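Long-range contacts in haloacid dehalogenase domain protein hydrolase (PDB 4OVY), which is a putative phosphatase of the haloacid dehalogenase family that binds calcium and probably acts as a hydrolase: residues N8-R13 with Q295-V300; L4-D9 with V139-L144; P129-P134 with R264-D269. One frame throughout, in Å; residues are numbered along the deposited sequence.

How the contacts relate
Contacts 1 and 2 illustrate how one chain terminus can serve two partners: both start from the N-terminal segment, share N8 and D9, and have their centres about 8 Å apart. Between them, the backbone N of K299 lies 2.8 Å from the backbone O of S6, a probable hydrogen bond. Contact 3 lies farther off, its centre about 19 Å from that of contact 1 and about 17 Å from that of contact 2, yet R264 reaches the carbonyl of W298 and E265 meets the hydroxyl of Y140. The calcium ion, held by D42, D44 and N234, is about 11 Å from the side chains of M143 in contact 2 and E265 in contact 3.

Contact 1. Residues N8-R13 with Q295-V300; sequences NDSAAR and QRDWKV. With EDO (1,2-ethanediol), chain G.
N8 meets R296, D297 and K299 where the loop before helix 11-24 packs on the C-terminal end of the short helix 294-297, bringing the N-terminal and C-terminal parts of this HAD-family chain together. Its backbone N donates to D297 O (3.0 Å), while ND2 donates to R296 O over 2.8 Å, the acceptor lying close to the amide plane of N8. Chi1 (-69°) sets CG anti to the carbonyl carbon; from there ND2 points to R296 O and OD1 to K299, whose NZ donates to OD1 at 2.9 Å, in the plane of the amide C=O. An alanine in place of N8 would probably leave R296 O without this donor and the ammonium of K299 without its carbonyl mate.

The tight inner part is formed by S10 and D297: S10 CB packs against the carboxylate at 3.5 Å from OD1. The acid's OD2 accepts from the backbone N of D293, and S10 OG, as N-cap of helix 11-24, accepts from R13 N. The outer, solvent side is looser: K299 belongs to it, though its end is held by N8, and O2 of an ethanediol, probably from the crystallisation liquor, receives a nearly straight bond from N8 ND2. Waters fill in between the segments; one accepts from S10 OG and donates to N8 O and D297 O, another accepts from A12 N and donates to D297 OD2 at 2.7 Å.

Contact 2. Residues L4-D9 with V139-L144; sequences LPSWND and VYQPML. With EDO (1,2-ethanediol), chain G; EDO (1,2-ethanediol), chain F.
The indole of W7 has P142 CB over one face beside NE1, and P142 O and the selenium of M143 at its edge, a worked case of an aromatic ring docking on the first turn of a helix. P142 O lies in the ring plane off NE1, while SE of M143, a selenomethionine, sits 76° off the normal of the six-membered ring and 5.2 Å from its centroid. This is a Met-aromatic contact made at the rim, with SE 4.0 Å from CZ2. Elsewhere the indole meets W298 edge-to-face, and I16 of helix 11-24 and E145 also pack on the W7 side chain.

The polar bond of the contact runs from NE1 to P142 O, 2.8 Å long with an angle of 153° at the hydrogen; the donor stands above the carbonyl plane. CB of the same proline stands above the indole plane, 3.4 Å from NE1, so the residue offers an acceptor and an apolar surface together. The bend of M143 at chi2 (-64°) brings SE beside the benzo edge.

Beside the indole, S6 CB packs on P142 CG at 4.0 Å, and S6 OG comes to 3.9 Å from Q141 CG. The polar ends of S6 and Q141 are both engaged by E145, one turn farther along helix 141-152; Q141 NE2 also donates to O2 of an ethanediol, probably from the crystallisation liquor. A type I turn from L4 to W7, closed by W7 N donating to L4 O, presents the side chains of S6 and W7 to the helix start, where Y140 is the N-cap.

The chemistry implies a buried, mainly apolar junction in which the one polar indole atom, NE1, is satisfied by a carbonyl of the helix's first turn, while selenium lies against CZ2.

Contact 3. Residues P129-P134 with R264-D269; sequences PKFHRP and REFAYD
F131, K130 and F266 form a small apolar surface contact, without hydrogen bonds across it, between the loop that precedes helix 141-152 and the segment leading into the short, weakly bonded strand 267-268. The two phenylalanine side chains run in nearly opposite directions and meet near their outer ends, CE2 of F131 coming to 3.9 Å from CE1 of F266. The F131 ring also meets the backbone: CE1 lies 4.0 Å from R264 O, and the CA of E265 sits near the ring plane at its edge.

K130 contributes its aliphatic chain. Chi1 (-173°) sets CG anti to the backbone N, and farther out CD lies 3.5 Å from F266 CZ; the same CD lies over one face of the F131 ring, toward its rim. The ammonium NZ of K130 is 5.6 Å from the F266 centroid, at most a weak cation-pi attraction.

Within the segment 264-269, E265 OE2 accepts from F266 N at 2.9 Å and also from H259 ND1, while OE1 meets the hydroxyl of Y140. The E265 side chain is about 8 Å from that of the calcium ligand N234, which places this loop-on-loop packing near the metal site of the HAD-type fold.

Contact 1. Residues N8-R13 with Q295-V300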
loop_
_atom_site.group_PDB
_atom_site.type_symbol
_atom_site.label_atom_id
_atom_site.label_comp_id
_atom_site.label_asym_id
_atom_site.label_seq_id
_atom_site.Cartn_x
_atom_site.Cartn_y
_atom_site.Cartn_z
ATOM N N ASN A 8 -20.480 -26.207 -5.655
ATOM C CA ASN A 8 -21.846 -26.731 -5.765
ATOM C C ASN A 8 -22.851 -25.590 -5.689
ATOM O O ASN A 8 -22.503 -24.478 -5.292
ATOM C CB ASN A 8 -22.164 -27.680 -4.597
ATOM C CG ASN A 8 -21.386 -28.971 -4.653
ATOM O OD1 ASN A 8 -21.160 -29.537 -5.725
ATOM N ND2 ASN A 8 -20.987 -29.459 -3.489
ATOM N N ASP A 9 -24.109 -25.873 -6.026
ATOM C CA ASP A 9 -25.161 -24.909 -5.777
ATOM C C ASP A 9 -25.258 -24.745 -4.261
ATOM O O ASP A 9 -25.314 -25.727 -3.534
ATOM C CB ASP A 9 -26.497 -25.364 -6.362
ATOM C CG ASP A 9 -27.577 -24.287 -6.270
ATOM O OD1 ASP A 9 -27.258 -23.081 -6.115
ATOM O OD2 ASP A 9 -28.759 -24.650 -6.349
ATOM N N SER A 10 -25.237 -23.500 -3.801
ATOM C CA SER A 10 -25.247 -23.187 -2.385
ATOM C C SER A 10 -25.610 -21.723 -2.202
ATOM O O SER A 10 -25.582 -20.958 -3.157
ATOM C CB SER A 10 -23.861 -23.441 -1.777
ATOM O OG SER A 10 -22.912 -22.476 -2.215
ATOM N N ALA A 11 -25.923 -21.322 -0.972
ATOM C CA ALA A 11 -26.144 -19.905 -0.698
ATOM C C ALA A 11 -24.950 -19.070 -1.150
ATOM O O ALA A 11 -25.127 -17.999 -1.734
ATOM C CB ALA A 11 -26.427 -19.671 0.781
ATOM N N ALA A 12 -23.740 -19.563 -0.884
ATOM C CA ALA A 12 -22.528 -18.814 -1.207
ATOM C C ALA A 12 -22.313 -18.645 -2.718
ATOM O O ALA A 12 -22.003 -17.549 -3.177
ATOM C CB ALA A 12 -21.307 -19.453 -0.556
ATOM N N ARG A 13 -22.481 -19.717 -3.486
ATOM C CA ARG A 13 -22.300 -19.624 -4.934
ATOM C C ARG A 13 -23.354 -18.711 -5.549
ATOM O O ARG A 13 -23.043 -17.917 -6.437
ATOM C CB ARG A 13 -22.333 -21.000 -5.605
ATOM C CG ARG A 13 -21.705 -20.983 -6.996
ATOM C CD ARG A 13 -21.870 -22.304 -7.728
ATOM N NE ARG A 13 -23.261 -22.570 -8.114
ATOM C CZ ARG A 13 -23.658 -23.675 -8.738
ATOM N NH1 ARG A 13 -22.775 -24.618 -9.034
ATOM N NH2 ARG A 13 -24.934 -23.844 -9.062
ATOM N N GLN A 295 -17.636 -28.614 3.737
ATOM C CA GLN A 295 -18.050 -30.005 3.549
ATOM C C GLN A 295 -19.081 -30.149 2.434
ATOM O O GLN A 295 -18.983 -31.051 1.610
ATOM C CB GLN A 295 -18.639 -30.563 4.850
ATOM C CG GLN A 295 -19.059 -32.031 4.788
ATOM C CD GLN A 295 -19.848 -32.474 6.008
ATOM O OE1 GLN A 295 -20.642 -31.716 6.560
ATOM N NE2 GLN A 295 -19.642 -33.715 6.427
ATOM N N ARG A 296 -20.058 -29.252 2.407
ATOM C CA ARG A 296 -21.190 -29.374 1.492
ATOM C C ARG A 296 -21.052 -28.562 0.206
ATOM O O ARG A 296 -21.606 -28.955 -0.823
ATOM C CB ARG A 296 -22.478 -28.984 2.210
ATOM C CG ARG A 296 -22.844 -29.944 3.330
ATOM C CD ARG A 296 -24.235 -29.671 3.880
ATOM N NE ARG A 296 -25.291 -29.970 2.911
ATOM C CZ ARG A 296 -25.782 -31.183 2.650
ATOM N NH1 ARG A 296 -26.754 -31.317 1.749
ATOM N NH2 ARG A 296 -25.324 -32.264 3.278
ATOM N N ASP A 297 -20.320 -27.447 0.254
ATOM C CA ASP A 297 -20.354 -26.456 -0.836
ATOM C C ASP A 297 -19.230 -26.588 -1.858
ATOM O O ASP A 297 -19.318 -26.001 -2.935
ATOM C CB ASP A 297 -20.345 -25.025 -0.275
ATOM C CG ASP A 297 -21.563 -24.721 0.601
ATOM O OD1 ASP A 297 -22.515 -25.535 0.642
ATOM O OD2 ASP A 297 -21.564 -23.655 1.248
ATOM N N TRP A 298 -18.179 -27.330 -1.520
ATOM C CA TRP A 298 -16.991 -27.429 -2.365
ATOM C C TRP A 298 -16.785 -28.860 -2.860
ATOM O O TRP A 298 -16.700 -29.797 -2.058
ATOM C CB TRP A 298 -15.745 -26.953 -1.591
ATOM C CG TRP A 298 -15.655 -25.458 -1.404
ATOM C CD1 TRP A 298 -16.497 -24.504 -1.915
ATOM C CD2 TRP A 298 -14.628 -24.742 -0.706
ATOM N NE1 TRP A 298 -16.073 -23.255 -1.558
ATOM C CE2 TRP A 298 -14.925 -23.366 -0.821
ATOM C CE3 TRP A 298 -13.485 -25.128 -0.001
ATOM C CZ2 TRP A 298 -14.127 -22.373 -0.247
ATOM C CZ3 TRP A 298 -12.688 -24.136 0.575
ATOM C CH2 TRP A 298 -13.016 -22.778 0.448
ATOM N N LYS A 299 -16.686 -29.012 -4.182
ATOM C CA LYS A 299 -16.579 -30.323 -4.827
ATOM C C LYS A 299 -15.212 -30.944 -4.585
ATOM O O LYS A 299 -15.079 -32.164 -4.516
ATOM C CB LYS A 299 -16.800 -30.209 -6.339
ATOM C CG LYS A 299 -18.193 -29.763 -6.765
ATOM C CD LYS A 299 -18.314 -29.835 -8.291
ATOM C CE LYS A 299 -19.450 -28.992 -8.838
ATOM N NZ LYS A 299 -20.766 -29.614 -8.561
ATOM N N VAL A 300 -14.202 -30.085 -4.495
ATOM C CA VAL A 300 -12.842 -30.474 -4.133
ATOM C C VAL A 300 -12.294 -29.410 -3.197
ATOM O O VAL A 300 -12.790 -28.290 -3.184
ATOM C CB VAL A 300 -11.917 -30.623 -5.373
ATOM C CG1 VAL A 300 -12.466 -31.679 -6.318
ATOM C CG2 VAL A 300 -11.738 -29.300 -6.111
HETATM C C1 EDO G . -19.087 -32.639 -1.225
HETATM O O1 EDO G . -20.223 -31.771 -1.195
HETATM C C2 EDO G . -18.660 -32.904 -2.666
HETATM O O2 EDO G . -19.441 -32.118 -3.574
HETATM O O HOH W 1 -20.923 -23.628 -3.487
HETATM O O HOH W 2 -24.016 -27.032 -1.264
HETATM O O HOH W 3 -23.233 -21.593 1.307
#

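Contact 2. Residues L4-D9 with V139-L144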
loop_
_atom_site.group_PDB
_atom_site.type_symbol
_atom_site.label_atom_id
_atom_site.label_comp_id
_atom_site.label_asym_id
_atom_site.label_seq_id
_atom_site.Cartn_x
_atom_site.Cartn_y
_atom_site.Cartn_z
ATOM N N LEU A 4 -16.750 -20.873 -11.513
ATOM C CA LEU A 4 -16.761 -21.528 -10.211
ATOM C C LEU A 4 -17.087 -23.027 -10.297
ATOM O O LEU A 4 -17.970 -23.512 -9.593
ATOM C CB LEU A 4 -17.765 -20.813 -9.296
ATOM C CG LEU A 4 -17.588 -19.301 -9.168
ATOM C CD1 LEU A 4 -18.574 -18.755 -8.149
ATOM C CD2 LEU A 4 -16.156 -18.948 -8.785
ATOM N N PRO A 5 -16.367 -23.766 -11.156
ATOM C CA PRO A 5 -16.712 -25.179 -11.391
ATOM C C PRO A 5 -16.605 -26.098 -10.171
ATOM O O PRO A 5 -17.285 -27.122 -10.125
ATOM C CB PRO A 5 -15.721 -25.616 -12.478
ATOM C CG PRO A 5 -14.614 -24.628 -12.424
ATOM C CD PRO A 5 -15.221 -23.337 -11.977
ATOM N N SER A 6 -15.764 -25.744 -9.203
ATOM C CA SER A 6 -15.614 -26.543 -7.980
ATOM C C SER A 6 -16.625 -26.170 -6.889
ATOM O O SER A 6 -16.572 -26.725 -5.792
ATOM C CB SER A 6 -14.188 -26.416 -7.423
ATOM O OG SER A 6 -13.258 -26.996 -8.315
ATOM N N TRP A 7 -17.537 -25.241 -7.190
ATOM C CA TRP A 7 -18.569 -24.828 -6.247
ATOM C C TRP A 7 -19.906 -25.463 -6.602
ATOM O O TRP A 7 -20.405 -25.268 -7.709
ATOM C CB TRP A 7 -18.739 -23.307 -6.261
ATOM C CG TRP A 7 -17.533 -22.515 -5.813
ATOM C CD1 TRP A 7 -16.319 -22.437 -6.436
ATOM C CD2 TRP A 7 -17.445 -21.671 -4.661
ATOM N NE1 TRP A 7 -15.481 -21.597 -5.741
ATOM C CE2 TRP A 7 -16.146 -21.113 -4.647
ATOM C CE3 TRP A 7 -18.338 -21.327 -3.639
ATOM C CZ2 TRP A 7 -15.716 -20.237 -3.646
ATOM C CZ3 TRP A 7 -17.910 -20.448 -2.647
ATOM C CH2 TRP A 7 -16.612 -19.915 -2.659
ATOM N N ASN A 8 -20.480 -26.207 -5.655
ATOM C CA ASN A 8 -21.846 -26.731 -5.765
ATOM C C ASN A 8 -22.851 -25.590 -5.689
ATOM O O ASN A 8 -22.503 -24.478 -5.292
ATOM C CB ASN A 8 -22.164 -27.680 -4.597
ATOM C CG ASN A 8 -21.386 -28.971 -4.653
ATOM O OD1 ASN A 8 -21.160 -29.537 -5.725
ATOM N ND2 ASN A 8 -20.987 -29.459 -3.489
ATOM N N ASP A 9 -24.109 -25.873 -6.026
ATOM C CA ASP A 9 -25.161 -24.909 -5.777
ATOM C C ASP A 9 -25.258 -24.745 -4.261
ATOM O O ASP A 9 -25.314 -25.727 -3.534
ATOM C CB ASP A 9 -26.497 -25.364 -6.362
ATOM C CG ASP A 9 -27.577 -24.287 -6.270
ATOM O OD1 ASP A 9 -27.258 -23.081 -6.115
ATOM O OD2 ASP A 9 -28.759 -24.650 -6.349
ATOM N N VAL A 139 -3.564 -24.928 -0.726
ATOM C CA VAL A 139 -4.443 -23.805 -1.005
ATOM C C VAL A 139 -5.772 -24.374 -1.488
ATOM O O VAL A 139 -5.836 -25.527 -1.935
ATOM C CB VAL A 139 -3.843 -22.841 -2.053
ATOM C CG1 VAL A 139 -2.551 -22.218 -1.528
ATOM C CG2 VAL A 139 -3.589 -23.540 -3.385
ATOM N N TYR A 140 -6.830 -23.577 -1.379
ATOM C CA TYR A 140 -8.172 -24.035 -1.718
ATOM C C TYR A 140 -8.500 -23.771 -3.180
ATOM O O TYR A 140 -8.595 -22.623 -3.610
ATOM C CB TYR A 140 -9.209 -23.380 -0.810
ATOM C CG TYR A 140 -8.940 -23.572 0.668
ATOM C CD1 TYR A 140 -8.471 -24.786 1.169
ATOM C CD2 TYR A 140 -9.158 -22.536 1.566
ATOM C CE1 TYR A 140 -8.232 -24.959 2.517
ATOM C CE2 TYR A 140 -8.925 -22.702 2.920
ATOM C CZ TYR A 140 -8.457 -23.906 3.391
ATOM O OH TYR A 140 -8.215 -24.069 4.737
ATOM N N GLN A 141 -8.669 -24.853 -3.933
ATOM C CA GLN A 141 -8.960 -24.780 -5.353
ATOM C C GLN A 141 -10.212 -23.937 -5.645
ATOM O O GLN A 141 -10.205 -23.138 -6.585
ATOM C CB GLN A 141 -9.092 -26.196 -5.935
ATOM C CG GLN A 141 -9.584 -26.261 -7.372
ATOM C CD GLN A 141 -8.624 -25.633 -8.371
ATOM O OE1 GLN A 141 -7.402 -25.668 -8.198
ATOM N NE2 GLN A 141 -9.175 -25.074 -9.436
ATOM N N PRO A 142 -11.283 -24.091 -4.838
ATOM C CA PRO A 142 -12.441 -23.228 -5.070
ATOM C C PRO A 142 -12.139 -21.736 -4.896
ATOM O O PRO A 142 -12.735 -20.903 -5.582
ATOM C CB PRO A 142 -13.459 -23.715 -4.029
ATOM C CG PRO A 142 -13.066 -25.124 -3.759
ATOM C CD PRO A 142 -11.568 -25.115 -3.823
HETATM N N MSE A 143 -11.209 -21.393 -4.013
HETATM C CA MSE A 143 -10.844 -19.991 -3.821
HETATM C C MSE A 143 -9.965 -19.515 -4.951
HETATM O O MSE A 143 -10.041 -18.359 -5.342
HETATM C CB MSE A 143 -10.179 -19.762 -2.459
HETATM C CG MSE A 143 -11.113 -20.133 -1.307
HETATM SE SE MSE A 143 -12.723 -18.983 -1.243
HETATM C CE MSE A 143 -11.821 -17.359 -0.594
ATOM N N LEU A 144 -9.125 -20.387 -5.500
ATOM C CA LEU A 144 -8.364 -20.028 -6.703
ATOM C C LEU A 144 -9.312 -19.686 -7.859
ATOM O O LEU A 144 -9.087 -18.733 -8.608
ATOM C CB LEU A 144 -7.436 -21.157 -7.126
ATOM C CG LEU A 144 -6.347 -21.605 -6.149
ATOM C CD1 LEU A 144 -5.481 -22.658 -6.830
ATOM C CD2 LEU A 144 -5.515 -20.428 -5.668
HETATM C C1 EDO G . -19.087 -32.639 -1.225
HETATM O O1 EDO G . -20.223 -31.771 -1.195
HETATM C C2 EDO G . -18.660 -32.904 -2.666
HETATM O O2 EDO G . -19.441 -32.118 -3.574
HETATM C C1 EDO F . -7.501 -20.894 -11.657
HETATM O O1 EDO F . -8.772 -20.825 -12.308
HETATM C C2 EDO F . -7.459 -22.139 -10.785
HETATM O O2 EDO F . -7.713 -23.296 -11.592
#

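Contact 3. Residues P129-P134 with R264-D269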
loop_
_atom_site.group_PDB
_atom_site.type_symbol
_atom_site.label_atom_id
_atom_site.label_comp_id
_atom_site.label_asym_id
_atom_site.label_seq_id
_atom_site.Cartn_x
_atom_site.Cartn_y
_atom_site.Cartn_z
ATOM N N PRO A 129 2.453 -31.653 7.594
ATOM C CA PRO A 129 2.615 -32.956 8.266
ATOM C C PRO A 129 1.518 -33.975 7.942
ATOM O O PRO A 129 1.750 -35.172 8.045
ATOM C CB PRO A 129 2.574 -32.594 9.757
ATOM C CG PRO A 129 1.852 -31.297 9.817
ATOM C CD PRO A 129 2.205 -30.565 8.557
ATOM N N LYS A 130 0.330 -33.489 7.598
ATOM C CA LYS A 130 -0.780 -34.329 7.158
ATOM C C LYS A 130 -0.737 -34.622 5.658
ATOM O O LYS A 130 -0.743 -35.776 5.258
ATOM C CB LYS A 130 -2.103 -33.648 7.503
ATOM C CG LYS A 130 -3.350 -34.480 7.264
ATOM C CD LYS A 130 -4.579 -33.686 7.668
ATOM C CE LYS A 130 -5.846 -34.232 7.048
ATOM N NZ LYS A 130 -6.372 -35.411 7.789
ATOM N N PHE A 131 -0.710 -33.581 4.833
ATOM C CA PHE A 131 -0.859 -33.749 3.383
ATOM C C PHE A 131 0.450 -34.137 2.685
ATOM O O PHE A 131 0.423 -34.629 1.563
ATOM C CB PHE A 131 -1.490 -32.490 2.753
ATOM C CG PHE A 131 -2.806 -32.111 3.376
ATOM C CD1 PHE A 131 -3.921 -32.919 3.210
ATOM C CD2 PHE A 131 -2.924 -30.964 4.154
ATOM C CE1 PHE A 131 -5.131 -32.595 3.798
ATOM C CE2 PHE A 131 -4.131 -30.630 4.747
ATOM C CZ PHE A 131 -5.239 -31.445 4.566
ATOM N N HIS A 132 1.583 -33.936 3.356
ATOM C CA HIS A 132 2.906 -34.255 2.796
ATOM C C HIS A 132 3.147 -33.622 1.411
ATOM O O HIS A 132 3.768 -34.215 0.519
ATOM C CB HIS A 132 3.143 -35.771 2.786
ATOM C CG HIS A 132 3.338 -36.359 4.152
ATOM N ND1 HIS A 132 3.238 -37.708 4.404
ATOM C CD2 HIS A 132 3.617 -35.776 5.341
ATOM C CE1 HIS A 132 3.462 -37.933 5.687
ATOM N NE2 HIS A 132 3.693 -36.777 6.277
ATOM N N ARG A 133 2.653 -32.397 1.270
ATOM C CA ARG A 133 2.867 -31.557 0.101
ATOM C C ARG A 133 3.359 -30.209 0.627
ATOM O O ARG A 133 3.164 -29.906 1.813
ATOM C CB ARG A 133 1.555 -31.336 -0.648
ATOM C CG ARG A 133 0.894 -32.603 -1.164
ATOM C CD ARG A 133 -0.535 -32.338 -1.616
ATOM N NE ARG A 133 -0.595 -31.545 -2.845
ATOM C CZ ARG A 133 -1.716 -31.264 -3.516
ATOM N NH1 ARG A 133 -2.896 -31.700 -3.085
ATOM N NH2 ARG A 133 -1.655 -30.545 -4.633
ATOM N N PRO A 134 3.977 -29.392 -0.240
ATOM C CA PRO A 134 4.338 -28.042 0.176
ATOM C C PRO A 134 3.109 -27.281 0.663
ATOM O O PRO A 134 2.004 -27.512 0.172
ATOM C CB PRO A 134 4.869 -27.403 -1.108
ATOM C CG PRO A 134 5.291 -28.540 -1.960
ATOM C CD PRO A 134 4.348 -29.655 -1.642
ATOM N N ARG A 264 -11.854 -34.211 4.449
ATOM C CA ARG A 264 -11.005 -33.676 3.375
ATOM C C ARG A 264 -10.077 -32.540 3.844
ATOM O O ARG A 264 -9.080 -32.232 3.184
ATOM C CB ARG A 264 -11.875 -33.211 2.210
ATOM C CG ARG A 264 -12.736 -34.310 1.604
ATOM C CD ARG A 264 -13.539 -33.834 0.398
ATOM N NE ARG A 264 -14.451 -32.752 0.754
ATOM C CZ ARG A 264 -15.086 -31.958 -0.112
ATOM N NH1 ARG A 264 -14.937 -32.108 -1.423
ATOM N NH2 ARG A 264 -15.876 -30.997 0.339
ATOM N N GLU A 265 -10.394 -31.913 4.974
ATOM C CA GLU A 265 -9.576 -30.807 5.477
ATOM C C GLU A 265 -9.572 -30.889 7.002
ATOM O O GLU A 265 -9.160 -31.918 7.546
ATOM C CB GLU A 265 -10.076 -29.455 4.918
ATOM C CG GLU A 265 -9.016 -28.346 4.853
ATOM C CD GLU A 265 -9.172 -27.238 5.894
ATOM O OE1 GLU A 265 -8.257 -26.389 5.999
ATOM O OE2 GLU A 265 -10.206 -27.188 6.593
ATOM N N PHE A 266 -10.029 -29.845 7.689
ATOM C CA PHE A 266 -10.140 -29.862 9.144
ATOM C C PHE A 266 -11.480 -29.290 9.543
ATOM O O PHE A 266 -11.998 -28.405 8.863
ATOM C CB PHE A 266 -9.042 -29.012 9.762
ATOM C CG PHE A 266 -7.670 -29.561 9.552
ATOM C CD1 PHE A 266 -6.938 -29.218 8.430
ATOM C CD2 PHE A 266 -7.109 -30.422 10.485
ATOM C CE1 PHE A 266 -5.664 -29.731 8.232
ATOM C CE2 PHE A 266 -5.839 -30.938 10.295
ATOM C CZ PHE A 266 -5.116 -30.590 9.166
ATOM N N ALA A 267 -12.041 -29.800 10.638
ATOM C CA ALA A 267 -13.296 -29.274 11.160
ATOM C C ALA A 267 -12.997 -28.546 12.456
ATOM O O ALA A 267 -12.454 -29.134 13.393
ATOM C CB ALA A 267 -14.304 -30.385 11.386
ATOM N N TYR A 268 -13.320 -27.259 12.492
ATOM C CA TYR A 268 -13.107 -26.436 13.678
ATOM C C TYR A 268 -13.874 -25.128 13.582
ATOM O O TYR A 268 -14.115 -24.636 12.492
ATOM C CB TYR A 268 -11.623 -26.120 13.870
ATOM C CG TYR A 268 -10.964 -25.349 12.732
ATOM C CD1 TYR A 268 -10.425 -26.014 11.644
ATOM C CD2 TYR A 268 -10.858 -23.956 12.772
ATOM C CE1 TYR A 268 -9.814 -25.323 10.611
ATOM C CE2 TYR A 268 -10.250 -23.248 11.745
ATOM C CZ TYR A 268 -9.721 -23.937 10.670
ATOM O OH TYR A 268 -9.114 -23.251 9.656
ATOM N N ASP A 269 -14.252 -24.571 14.724
ATOM C CA ASP A 269 -14.748 -23.204 14.773
ATOM C C ASP A 269 -14.533 -22.566 16.154
ATOM O O ASP A 269 -13.515 -21.892 16.369
ATOM C CB ASP A 269 -16.206 -23.058 14.257
ATOM C CG ASP A 269 -17.154 -24.156 14.737
ATOM O OD1 ASP A 269 -17.143 -24.542 15.927
ATOM O OD2 ASP A 269 -17.973 -24.605 13.908
#